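Local coordinates for uncharacterized protein (Ruminococcus gnavus, PDB 4QAN), which is of unknown function but has a cystatin-like fold, as a divergent member of the NTF2-like superfamily, and can bind magnesium, at residues E29-M34 and S142-Y147; D53-Q58 and E134-Q139; I74-P79 and L177-D182; F87-A92 and K265-M270. One frame throughout, in Å; residues are numbered along the deposited sequence.

Contact 1. Residues E29-M34 and S142-Y147; sequences EAVLYM and SELEIY
In the helix-on-sheet core of the first half of the chain, Val31 on helix 27-39 meets Leu144 and Ile146 on strand 140-150. The backbones stay well apart, Val31 CA lying 8.5 Å from Leu144 CA, and the side chains bridge that distance with both valine methyls at work. CG1 stands anti to the backbone N (chi1 171°), which directs it to Ile146 while CG2 is left for Leu144. Val31 CG1 and Ile146 CD1 come tip to tip at 3.4 Å, closer than usual for two carbons, so packing is tight there. The leucine is met more loosely and at a slant: Val31 CG2 lies 4.0 Å from Leu144 CD2 and 4.1 Å from Leu144 CD1, touching both branches of the fork. Leu144 and Ile146 are two residues apart on one strand, so both project from the sheet face turned to the helix. A helix laid on an antiparallel sheet is the basic plan of the cystatin-like fold; here branched aliphatic side chains fill the layer between the two, and Val31 is compact enough to fit between two larger strand residues. Strand 140-150 has strands 116-122 and 153-164 as its two partners. From the former, Ile120 also touches Val31 and Leu144; from the latter, Phe159 packs on Ile146. Nearby, Ser142 OG is hydrogen-bonded to Glu27 OE2, a polar link between the strand and the helix.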
# COMPACT_ATOMS: atom_id res chain seq x y z
N GLU A 29 -21.24 14.59 0.64
CA GLU A 29 -20.27 15.29 1.50
C GLU A 29 -18.89 14.74 1.27
O GLU A 29 -17.94 15.49 1.06
CB GLU A 29 -20.60 15.10 2.97
CG GLU A 29 -21.96 15.63 3.42
CD GLU A 29 -22.31 15.14 4.82
OE1 GLU A 29 -21.44 14.49 5.45
OE2 GLU A 29 -23.45 15.40 5.28
N ALA A 30 -18.78 13.41 1.31
CA ALA A 30 -17.52 12.71 1.07
C ALA A 30 -16.91 13.07 -0.29
O ALA A 30 -15.69 13.24 -0.42
CB ALA A 30 -17.74 11.21 1.17
N VAL A 31 -17.76 13.20 -1.31
CA VAL A 31 -17.31 13.56 -2.65
C VAL A 31 -16.76 14.98 -2.67
O VAL A 31 -15.68 15.22 -3.23
CB VAL A 31 -18.46 13.47 -3.68
CG1 VAL A 31 -18.05 14.07 -5.02
CG2 VAL A 31 -18.90 12.02 -3.84
N LEU A 32 -17.49 15.90 -2.05
CA LEU A 32 -17.09 17.30 -2.00
C LEU A 32 -15.81 17.48 -1.21
O LEU A 32 -14.88 18.15 -1.67
CB LEU A 32 -18.20 18.17 -1.39
CG LEU A 32 -19.47 18.35 -2.23
CD1 LEU A 32 -20.52 19.13 -1.45
CD2 LEU A 32 -19.14 19.04 -3.55
N TYR A 33 -15.76 16.87 -0.03
CA TYR A 33 -14.56 16.85 0.79
C TYR A 33 -13.38 16.49 -0.09
O TYR A 33 -12.35 17.16 -0.06
CB TYR A 33 -14.71 15.85 1.94
CG TYR A 33 -13.46 15.66 2.80
CD1 TYR A 33 -12.56 14.63 2.55
CD2 TYR A 33 -13.18 16.51 3.87
CE1 TYR A 33 -11.43 14.46 3.34
CE2 TYR A 33 -12.04 16.35 4.66
CZ TYR A 33 -11.17 15.32 4.39
OH TYR A 33 -10.03 15.17 5.17
N MSE A 34 -13.53 15.45 -0.89
CA MSE A 34 -12.43 15.00 -1.75
C MSE A 34 -12.17 16.03 -2.82
O MSE A 34 -11.02 16.30 -3.14
CB MSE A 34 -12.74 13.63 -2.32
CG MSE A 34 -11.61 13.05 -3.16
SE MSE A 34 -10.03 12.74 -2.05
CE MSE A 34 -10.70 11.25 -0.95
N SER A 142 -21.76 3.52 -3.98
CA SER A 142 -22.44 4.49 -4.84
C SER A 142 -21.45 5.04 -5.86
O SER A 142 -20.47 5.68 -5.49
CB SER A 142 -23.03 5.62 -4.01
OG SER A 142 -23.46 6.66 -4.85
N GLU A 143 -21.70 4.76 -7.14
CA GLU A 143 -20.87 5.25 -8.23
C GLU A 143 -21.40 6.60 -8.69
O GLU A 143 -22.52 6.69 -9.16
CB GLU A 143 -20.87 4.27 -9.40
CG GLU A 143 -19.85 3.14 -9.27
CD GLU A 143 -19.84 2.23 -10.48
OE1 GLU A 143 -20.92 1.67 -10.79
OE2 GLU A 143 -18.78 2.07 -11.13
N LEU A 144 -20.58 7.63 -8.54
CA LEU A 144 -21.00 8.99 -8.85
C LEU A 144 -20.26 9.55 -10.04
O LEU A 144 -19.06 9.32 -10.21
CB LEU A 144 -20.79 9.93 -7.65
CG LEU A 144 -21.66 9.60 -6.43
CD1 LEU A 144 -20.87 8.77 -5.42
CD2 LEU A 144 -22.20 10.85 -5.77
N GLU A 145 -21.00 10.26 -10.88
CA GLU A 145 -20.45 11.06 -11.96
C GLU A 145 -20.38 12.49 -11.46
O GLU A 145 -21.37 13.02 -10.94
CB GLU A 145 -21.35 11.00 -13.18
CG GLU A 145 -21.63 9.61 -13.73
CD GLU A 145 -22.53 9.64 -14.94
OE1 GLU A 145 -23.22 10.66 -15.16
OE2 GLU A 145 -22.56 8.64 -15.69
N ILE A 146 -19.23 13.12 -11.62
CA ILE A 146 -19.01 14.46 -11.08
C ILE A 146 -18.64 15.41 -12.21
O ILE A 146 -17.68 15.16 -12.94
CB ILE A 146 -17.91 14.44 -10.00
CG1 ILE A 146 -18.26 13.42 -8.92
CG2 ILE A 146 -17.71 15.82 -9.38
CD1 ILE A 146 -17.05 12.97 -8.13
N TYR A 147 -19.40 16.49 -12.36
CA TYR A 147 -19.14 17.49 -13.38
C TYR A 147 -18.53 18.72 -12.73
O TYR A 147 -19.14 19.35 -11.88
CB TYR A 147 -20.43 17.84 -14.15
CG TYR A 147 -21.03 16.65 -14.86
CD1 TYR A 147 -20.64 16.33 -16.16
CD2 TYR A 147 -21.95 15.82 -14.23
CE1 TYR A 147 -21.18 15.23 -16.81
CE2 TYR A 147 -22.49 14.71 -14.87
CZ TYR A 147 -22.10 14.42 -16.16
OH TYR A 147 -22.62 13.32 -16.82

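Contact 2. Residues D53-Q58 and E134-Q139; sequences DETALQ and ECLAAQ
The end of helix 52-58 runs up to the turn that finishes helix 126-135, with Gln58 CA only 5.8 Å from Ala137 CA and the Gln58 carbonyl directed at the turn. Gln58 O lies 3.1 Å from Ala137 CB, a close approach of a carbonyl oxygen to a methyl group. The glutamine adds its CB, 3.7 Å from Leu136 O. With the chain bent at chi2 (-69°), its amide stays clear of Ala137, and the side chain touches Tyr164 of strand 153-164. Tyr164 has a second role, for its OH is hydrogen-bonded to Leu136 O and so gives this carbonyl a partner at the helix end. The turn itself is a Schellman motif, with Ala137 as the C-prime residue at positive phi (52°): Ala138 N turns back to the carbonyl five residues earlier, and Ala137 N makes a weak bond to Glu134 O. Glycine is usual at such a position; alanine is tolerated, its small CB probably costing modest strain and adding little bulk beside Gln58 O. Deeper in, the contact becomes apolar but loose, Thr55 CG2 lying 4.4 Å from Leu136 CD2. The threonine turns this methyl to the leucine while its OG1 is bonded to Ala51 O, four residues back, just before the helix. Leu136 also packs on Leu177, and a backbone bond between Cys135 and Asn60 ties the two regions together just beyond.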
# COMPACT_ATOMS: atom_id res chain seq x y z
N ASP A 53 -8.51 2.36 5.99
CA ASP A 53 -8.67 1.36 7.06
C ASP A 53 -9.89 0.47 6.84
O ASP A 53 -9.87 -0.72 7.14
CB ASP A 53 -8.77 2.03 8.44
CG ASP A 53 -7.50 2.73 8.85
OD1 ASP A 53 -6.39 2.32 8.45
OD2 ASP A 53 -7.60 3.72 9.61
N GLU A 54 -10.96 1.04 6.31
CA GLU A 54 -12.22 0.32 6.17
C GLU A 54 -12.06 -0.76 5.09
O GLU A 54 -12.36 -1.92 5.34
CB GLU A 54 -13.38 1.27 5.86
CG GLU A 54 -13.58 2.40 6.88
CD GLU A 54 -12.75 3.65 6.58
OE1 GLU A 54 -11.79 3.56 5.77
OE2 GLU A 54 -13.07 4.72 7.15
N THR A 55 -11.57 -0.38 3.92
CA THR A 55 -11.29 -1.36 2.87
C THR A 55 -10.28 -2.40 3.36
O THR A 55 -10.50 -3.60 3.20
CB THR A 55 -10.76 -0.69 1.59
OG1 THR A 55 -11.73 0.25 1.10
CG2 THR A 55 -10.46 -1.71 0.50
N ALA A 56 -9.19 -1.95 3.96
CA ALA A 56 -8.14 -2.87 4.39
C ALA A 56 -8.65 -3.96 5.36
O ALA A 56 -8.27 -5.12 5.26
CB ALA A 56 -6.98 -2.11 5.02
N LEU A 57 -9.54 -3.59 6.27
CA LEU A 57 -10.10 -4.55 7.24
C LEU A 57 -11.31 -5.37 6.75
O LEU A 57 -11.59 -6.43 7.31
CB LEU A 57 -10.48 -3.81 8.53
CG LEU A 57 -9.30 -3.14 9.25
CD1 LEU A 57 -9.80 -2.13 10.29
CD2 LEU A 57 -8.39 -4.18 9.89
N GLN A 58 -11.98 -4.91 5.68
CA GLN A 58 -13.27 -5.48 5.24
C GLN A 58 -13.28 -6.16 3.87
O GLN A 58 -14.12 -7.02 3.61
CB GLN A 58 -14.34 -4.39 5.23
CG GLN A 58 -14.51 -3.64 6.53
CD GLN A 58 -15.10 -4.52 7.60
OE1 GLN A 58 -16.28 -4.86 7.55
NE2 GLN A 58 -14.28 -4.92 8.57
N GLU A 134 -20.29 -6.00 -2.65
CA GLU A 134 -19.98 -7.36 -2.23
C GLU A 134 -18.47 -7.60 -2.23
O GLU A 134 -17.94 -8.22 -1.30
CB GLU A 134 -20.69 -8.34 -3.17
CG GLU A 134 -20.96 -9.71 -2.57
CD GLU A 134 -21.55 -10.67 -3.59
OE1 GLU A 134 -22.12 -10.21 -4.60
OE2 GLU A 134 -21.44 -11.90 -3.37
N CYS A 135 -17.77 -7.11 -3.26
CA CYS A 135 -16.30 -7.08 -3.29
C CYS A 135 -15.72 -6.42 -2.03
O CYS A 135 -14.78 -6.92 -1.41
CB CYS A 135 -15.79 -6.32 -4.52
SG CYS A 135 -15.92 -7.17 -6.12
N LEU A 136 -16.29 -5.28 -1.67
CA LEU A 136 -15.75 -4.47 -0.58
C LEU A 136 -16.31 -4.86 0.79
O LEU A 136 -15.86 -4.32 1.81
CB LEU A 136 -16.03 -3.00 -0.87
CG LEU A 136 -15.40 -2.44 -2.16
CD1 LEU A 136 -15.88 -1.02 -2.41
CD2 LEU A 136 -13.90 -2.46 -2.08
N ALA A 137 -17.26 -5.80 0.81
CA ALA A 137 -18.04 -6.14 2.01
C ALA A 137 -18.64 -4.87 2.63
O ALA A 137 -18.63 -4.68 3.85
CB ALA A 137 -17.18 -6.88 3.02
N ALA A 138 -19.19 -4.02 1.77
CA ALA A 138 -19.66 -2.70 2.16
C ALA A 138 -21.17 -2.68 2.33
O ALA A 138 -21.89 -3.46 1.70
CB ALA A 138 -19.25 -1.68 1.12
N GLN A 139 -21.65 -1.77 3.16
CA GLN A 139 -23.09 -1.57 3.32
C GLN A 139 -23.71 -1.05 2.03
O GLN A 139 -24.69 -1.60 1.56
CB GLN A 139 -23.37 -0.60 4.46
CG GLN A 139 -22.94 -1.11 5.82
CD GLN A 139 -23.46 -0.22 6.93
OE1 GLN A 139 -23.21 0.99 6.94
NE2 GLN A 139 -24.19 -0.81 7.88

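Contact 3. Residues I74-P79 and L177-D182; sequences IDLPAP and LLYETD
This is a loop-to-loop apolar contact near the middle of the molecule, where Leu76 and Pro77, between helices 61-67 and 87-108, meet Tyr179 in the connection that follows strand 167-172. Leu76 crosses the tyrosine at about a right angle and applies one methyl to the root of its side chain: CD2 is 3.6 Å from Tyr179 CB and 3.7 Å from Tyr179 CG. Pro77 lies obliquely against the CD1-CE1 side of the ring, with CG 3.5 Å and CD 3.6 Å from Tyr179 CE1. Tyr179 CG sits beside its own backbone N (chi1 -36°), which brings the ring to the proline. The restricted phi of proline (-57°) suits the extended loop, while its ring offers hydrocarbon to the tyrosine. One face of the tyrosine ring has Leu178 CB over its centre, 4.2 Å above the plane. Tyr179 itself sits in a type I turn from Leu177 to Glu180, closed by Glu180 N to Leu177 O and reinforced by Leu177 N bonding to Glu180 OE2 at 3.1 Å, reaching it from above the carboxylate plane. Around the pair, Met94 of helix 87-108 touches Tyr179 and Leu178, Leu177 rests on helix 61-67, and Pro79 packs on Tyr272 of helix 254-275.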
# COMPACT_ATOMS: atom_id res chain seq x y z
N ILE A 74 0.70 -10.69 -6.40
CA ILE A 74 1.65 -9.70 -5.86
C ILE A 74 1.33 -8.26 -6.25
O ILE A 74 1.93 -7.35 -5.68
CB ILE A 74 3.13 -9.93 -6.25
CG1 ILE A 74 3.28 -10.21 -7.75
CG2 ILE A 74 3.77 -11.03 -5.41
CD1 ILE A 74 4.62 -9.77 -8.28
N ASP A 75 0.42 -8.04 -7.20
CA ASP A 75 -0.02 -6.68 -7.55
C ASP A 75 -1.21 -6.19 -6.73
O ASP A 75 -1.61 -5.04 -6.85
CB ASP A 75 -0.31 -6.57 -9.05
CG ASP A 75 0.93 -6.79 -9.91
OD1 ASP A 75 2.06 -6.55 -9.44
OD2 ASP A 75 0.79 -7.21 -11.08
N LEU A 76 -1.77 -7.05 -5.88
CA LEU A 76 -2.84 -6.64 -4.97
C LEU A 76 -2.31 -6.52 -3.52
O LEU A 76 -1.46 -7.33 -3.12
CB LEU A 76 -3.99 -7.65 -5.01
CG LEU A 76 -4.88 -7.59 -6.27
CD1 LEU A 76 -5.91 -8.71 -6.27
CD2 LEU A 76 -5.57 -6.24 -6.42
N PRO A 77 -2.82 -5.54 -2.74
CA PRO A 77 -2.41 -5.40 -1.33
C PRO A 77 -2.66 -6.65 -0.49
O PRO A 77 -3.53 -7.46 -0.82
CB PRO A 77 -3.29 -4.24 -0.81
CG PRO A 77 -3.71 -3.48 -2.02
CD PRO A 77 -3.76 -4.47 -3.16
N ALA A 78 -1.89 -6.81 0.58
CA ALA A 78 -1.93 -8.01 1.41
C ALA A 78 -3.32 -8.22 2.00
O ALA A 78 -4.04 -7.23 2.19
CB ALA A 78 -0.90 -7.91 2.53
N PRO A 79 -3.69 -9.49 2.30
CA PRO A 79 -5.02 -9.86 2.79
C PRO A 79 -5.27 -9.60 4.29
O PRO A 79 -5.51 -10.52 5.08
CB PRO A 79 -5.08 -11.36 2.45
CG PRO A 79 -3.68 -11.81 2.59
CD PRO A 79 -2.87 -10.68 2.02
N LEU A 177 -13.12 -0.31 -9.03
CA LEU A 177 -12.30 -0.59 -7.88
C LEU A 177 -10.98 0.14 -7.97
O LEU A 177 -10.42 0.32 -9.07
CB LEU A 177 -12.01 -2.10 -7.77
CG LEU A 177 -13.16 -3.06 -7.45
CD1 LEU A 177 -12.60 -4.47 -7.28
CD2 LEU A 177 -13.94 -2.65 -6.20
N LEU A 178 -10.46 0.53 -6.81
CA LEU A 178 -9.13 1.13 -6.68
C LEU A 178 -8.05 0.38 -7.47
O LEU A 178 -7.15 1.00 -8.02
CB LEU A 178 -8.74 1.19 -5.21
CG LEU A 178 -7.40 1.84 -4.86
CD1 LEU A 178 -7.37 3.30 -5.29
CD2 LEU A 178 -7.11 1.70 -3.37
N TYR A 179 -8.14 -0.95 -7.55
CA TYR A 179 -7.03 -1.71 -8.13
C TYR A 179 -7.17 -1.96 -9.62
O TYR A 179 -6.30 -2.61 -10.21
CB TYR A 179 -6.85 -3.04 -7.39
CG TYR A 179 -7.11 -2.93 -5.91
CD1 TYR A 179 -6.24 -2.24 -5.07
CD2 TYR A 179 -8.24 -3.48 -5.36
CE1 TYR A 179 -6.50 -2.13 -3.72
CE2 TYR A 179 -8.51 -3.37 -4.02
CZ TYR A 179 -7.65 -2.70 -3.20
OH TYR A 179 -7.96 -2.62 -1.87
N GLU A 180 -8.22 -1.46 -10.25
CA GLU A 180 -8.36 -1.64 -11.69
C GLU A 180 -7.35 -0.77 -12.42
O GLU A 180 -6.99 0.30 -11.95
CB GLU A 180 -9.77 -1.33 -12.16
CG GLU A 180 -10.80 -2.33 -11.69
CD GLU A 180 -12.20 -2.00 -12.18
OE1 GLU A 180 -12.31 -1.50 -13.32
OE2 GLU A 180 -13.17 -2.26 -11.43
N THR A 181 -6.89 -1.26 -13.57
CA THR A 181 -5.84 -0.59 -14.33
C THR A 181 -6.40 0.01 -15.61
O THR A 181 -7.42 -0.46 -16.13
CB THR A 181 -4.73 -1.58 -14.70
OG1 THR A 181 -5.23 -2.51 -15.67
CG2 THR A 181 -4.25 -2.34 -13.47
N ASP A 182 -5.71 1.03 -16.10
CA ASP A 182 -6.06 1.69 -17.36
C ASP A 182 -7.45 2.29 -17.30
O ASP A 182 -8.26 2.09 -18.21
CB ASP A 182 -5.93 0.72 -18.56
CG ASP A 182 -4.60 -0.02 -18.58
OD1 ASP A 182 -3.60 0.52 -18.09
OD2 ASP A 182 -4.56 -1.16 -19.11

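Contact 4. Residues F87-A92 and K265-M270; sequences FPLTSA and KELKTM
Leu89 of helix 87-108 spreads its two methyls over Leu267 and Lys268 of helix 254-275, a buried helix-to-helix contact near the centre of this cystatin-like chain, between its two sheets. One branch serves each neighbour. Leu89 CD2 meets Leu267 CD2 at 3.9 Å, the two leucine side chains crossing at about a right angle, while Leu89 CD1 lies against the other helix itself, 3.8 Å from Lys268 N and 4.0 Å from Lys268 CB. Leu267 CG is also close to both Leu89 methyls. Leu267 carries its CG anti to the backbone N (chi1 173°), which brings its CD2 to Leu89 CD2. The backbones are close, with Leu89 CA 7.0 Å from Lys268 CA, and leucine suits the place because its forked end can put one methyl on the Leu267 side chain and the other on the Lys268 backbone. In the next shell, Leu237 of helix 237-242 packs on Leu89, and Ala240 of that helix on Leu267, with Phe228 and Ile232 of helix 221-234 also against Leu267. Lys268 contributes its backbone and CB; a bend at chi3 (68°) takes its ammonium away to the carbonyls of Ile74 and Leu76 and to a salt bridge with Glu93, so the charge of a buried lysine is well provided with partners. Within helix 254-275, Lys265 O accepts two donors from opposite faces of its plane, Thr269 N at 2.9 Å and Thr269 OG1 at 2.6 Å.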
# COMPACT_ATOMS: atom_id res chain seq x y z
N PHE A 87 -1.57 -5.82 8.26
CA PHE A 87 -2.16 -4.48 8.20
C PHE A 87 -1.20 -3.39 7.73
O PHE A 87 -1.51 -2.65 6.82
CB PHE A 87 -2.83 -4.10 9.54
CG PHE A 87 -3.37 -2.68 9.57
CD1 PHE A 87 -4.67 -2.40 9.16
CD2 PHE A 87 -2.57 -1.62 10.00
CE1 PHE A 87 -5.16 -1.09 9.16
CE2 PHE A 87 -3.06 -0.32 10.01
CZ PHE A 87 -4.35 -0.05 9.59
N PRO A 88 -0.02 -3.28 8.36
CA PRO A 88 0.83 -2.19 7.87
C PRO A 88 1.20 -2.29 6.38
O PRO A 88 1.39 -1.25 5.73
CB PRO A 88 2.08 -2.31 8.75
CG PRO A 88 1.59 -3.02 10.01
CD PRO A 88 0.57 -3.99 9.50
N LEU A 89 1.29 -3.51 5.83
CA LEU A 89 1.61 -3.65 4.40
C LEU A 89 0.44 -3.17 3.53
O LEU A 89 0.64 -2.52 2.52
CB LEU A 89 1.98 -5.09 4.05
CG LEU A 89 3.09 -5.74 4.87
CD1 LEU A 89 3.66 -6.96 4.15
CD2 LEU A 89 4.21 -4.74 5.17
N THR A 90 -0.78 -3.47 3.97
CA THR A 90 -1.98 -3.19 3.22
C THR A 90 -2.25 -1.70 3.28
O THR A 90 -2.48 -1.07 2.23
CB THR A 90 -3.20 -4.00 3.75
OG1 THR A 90 -2.90 -5.40 3.77
CG2 THR A 90 -4.40 -3.79 2.86
N SER A 91 -2.17 -1.12 4.47
CA SER A 91 -2.33 0.33 4.63
C SER A 91 -1.34 1.10 3.78
O SER A 91 -1.72 2.03 3.08
CB SER A 91 -2.18 0.76 6.09
OG SER A 91 -2.02 2.18 6.17
N ALA A 92 -0.08 0.69 3.82
CA ALA A 92 0.96 1.39 3.09
C ALA A 92 0.80 1.28 1.58
O ALA A 92 1.00 2.26 0.88
CB ALA A 92 2.33 0.91 3.52
N LYS A 265 5.37 -3.46 -0.66
CA LYS A 265 5.18 -4.39 -1.74
C LYS A 265 6.30 -5.40 -1.84
O LYS A 265 6.02 -6.59 -2.06
CB LYS A 265 5.03 -3.66 -3.07
CG LYS A 265 4.52 -4.59 -4.15
CD LYS A 265 4.27 -3.89 -5.46
CE LYS A 265 3.74 -4.92 -6.45
NZ LYS A 265 3.58 -4.32 -7.78
N GLU A 266 7.56 -4.94 -1.72
CA GLU A 266 8.75 -5.83 -1.77
C GLU A 266 8.76 -6.81 -0.60
O GLU A 266 9.16 -7.97 -0.75
CB GLU A 266 10.08 -5.06 -1.66
CG GLU A 266 10.54 -4.19 -2.82
CD GLU A 266 11.84 -3.40 -2.48
OE1 GLU A 266 12.94 -3.98 -2.15
OE2 GLU A 266 11.77 -2.15 -2.57
N LEU A 267 8.37 -6.30 0.56
CA LEU A 267 8.30 -7.11 1.77
C LEU A 267 7.23 -8.19 1.61
O LEU A 267 7.52 -9.39 1.72
CB LEU A 267 8.04 -6.21 2.99
CG LEU A 267 7.76 -6.82 4.37
CD1 LEU A 267 8.66 -8.01 4.65
CD2 LEU A 267 7.91 -5.79 5.48
N LYS A 268 6.01 -7.76 1.29
CA LYS A 268 4.93 -8.68 0.93
C LYS A 268 5.38 -9.75 -0.05
O LYS A 268 5.07 -10.94 0.10
CB LYS A 268 3.78 -7.91 0.28
CG LYS A 268 2.59 -8.79 -0.09
CD LYS A 268 1.55 -8.06 -0.92
CE LYS A 268 2.08 -7.72 -2.30
NZ LYS A 268 1.15 -6.78 -2.98
N THR A 269 6.13 -9.32 -1.04
CA THR A 269 6.57 -10.20 -2.08
C THR A 269 7.50 -11.27 -1.50
O THR A 269 7.41 -12.44 -1.87
CB THR A 269 7.20 -9.37 -3.21
OG1 THR A 269 6.19 -8.53 -3.77
CG2 THR A 269 7.78 -10.27 -4.28
N MSE A 270 8.35 -10.85 -0.57
CA MSE A 270 9.27 -11.75 0.10
C MSE A 270 8.49 -12.76 0.92
O MSE A 270 8.73 -13.95 0.83
CB MSE A 270 10.26 -10.95 0.96
CG MSE A 270 11.19 -11.93 1.67
SE MSE A 270 12.53 -11.08 2.81
CE MSE A 270 11.39 -10.79 4.40

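Contacts 1 and 4 are buried and built from aliphatic side chains, yet contact 1 lays a helix on a sheet while contact 4 joins two helices, their centres about 29 Å apart. Contacts 2 and 3 are partly buried: contact 2 joins two helix ends, contact 3 two loops. Contact 2 relies largely on backbone oxygens and a helix terminus, contact 3 on a ring against proline and leucine. Helix 126-135 of contact 2 leads into the strand of contact 1. Contact 3 touches both contact 2, where Tyr179 meets Thr55, and contact 4, where the Ala78 carbonyl meets Thr90; contacts 2 and 4 also meet each other directly, through Ala56 and Thr90.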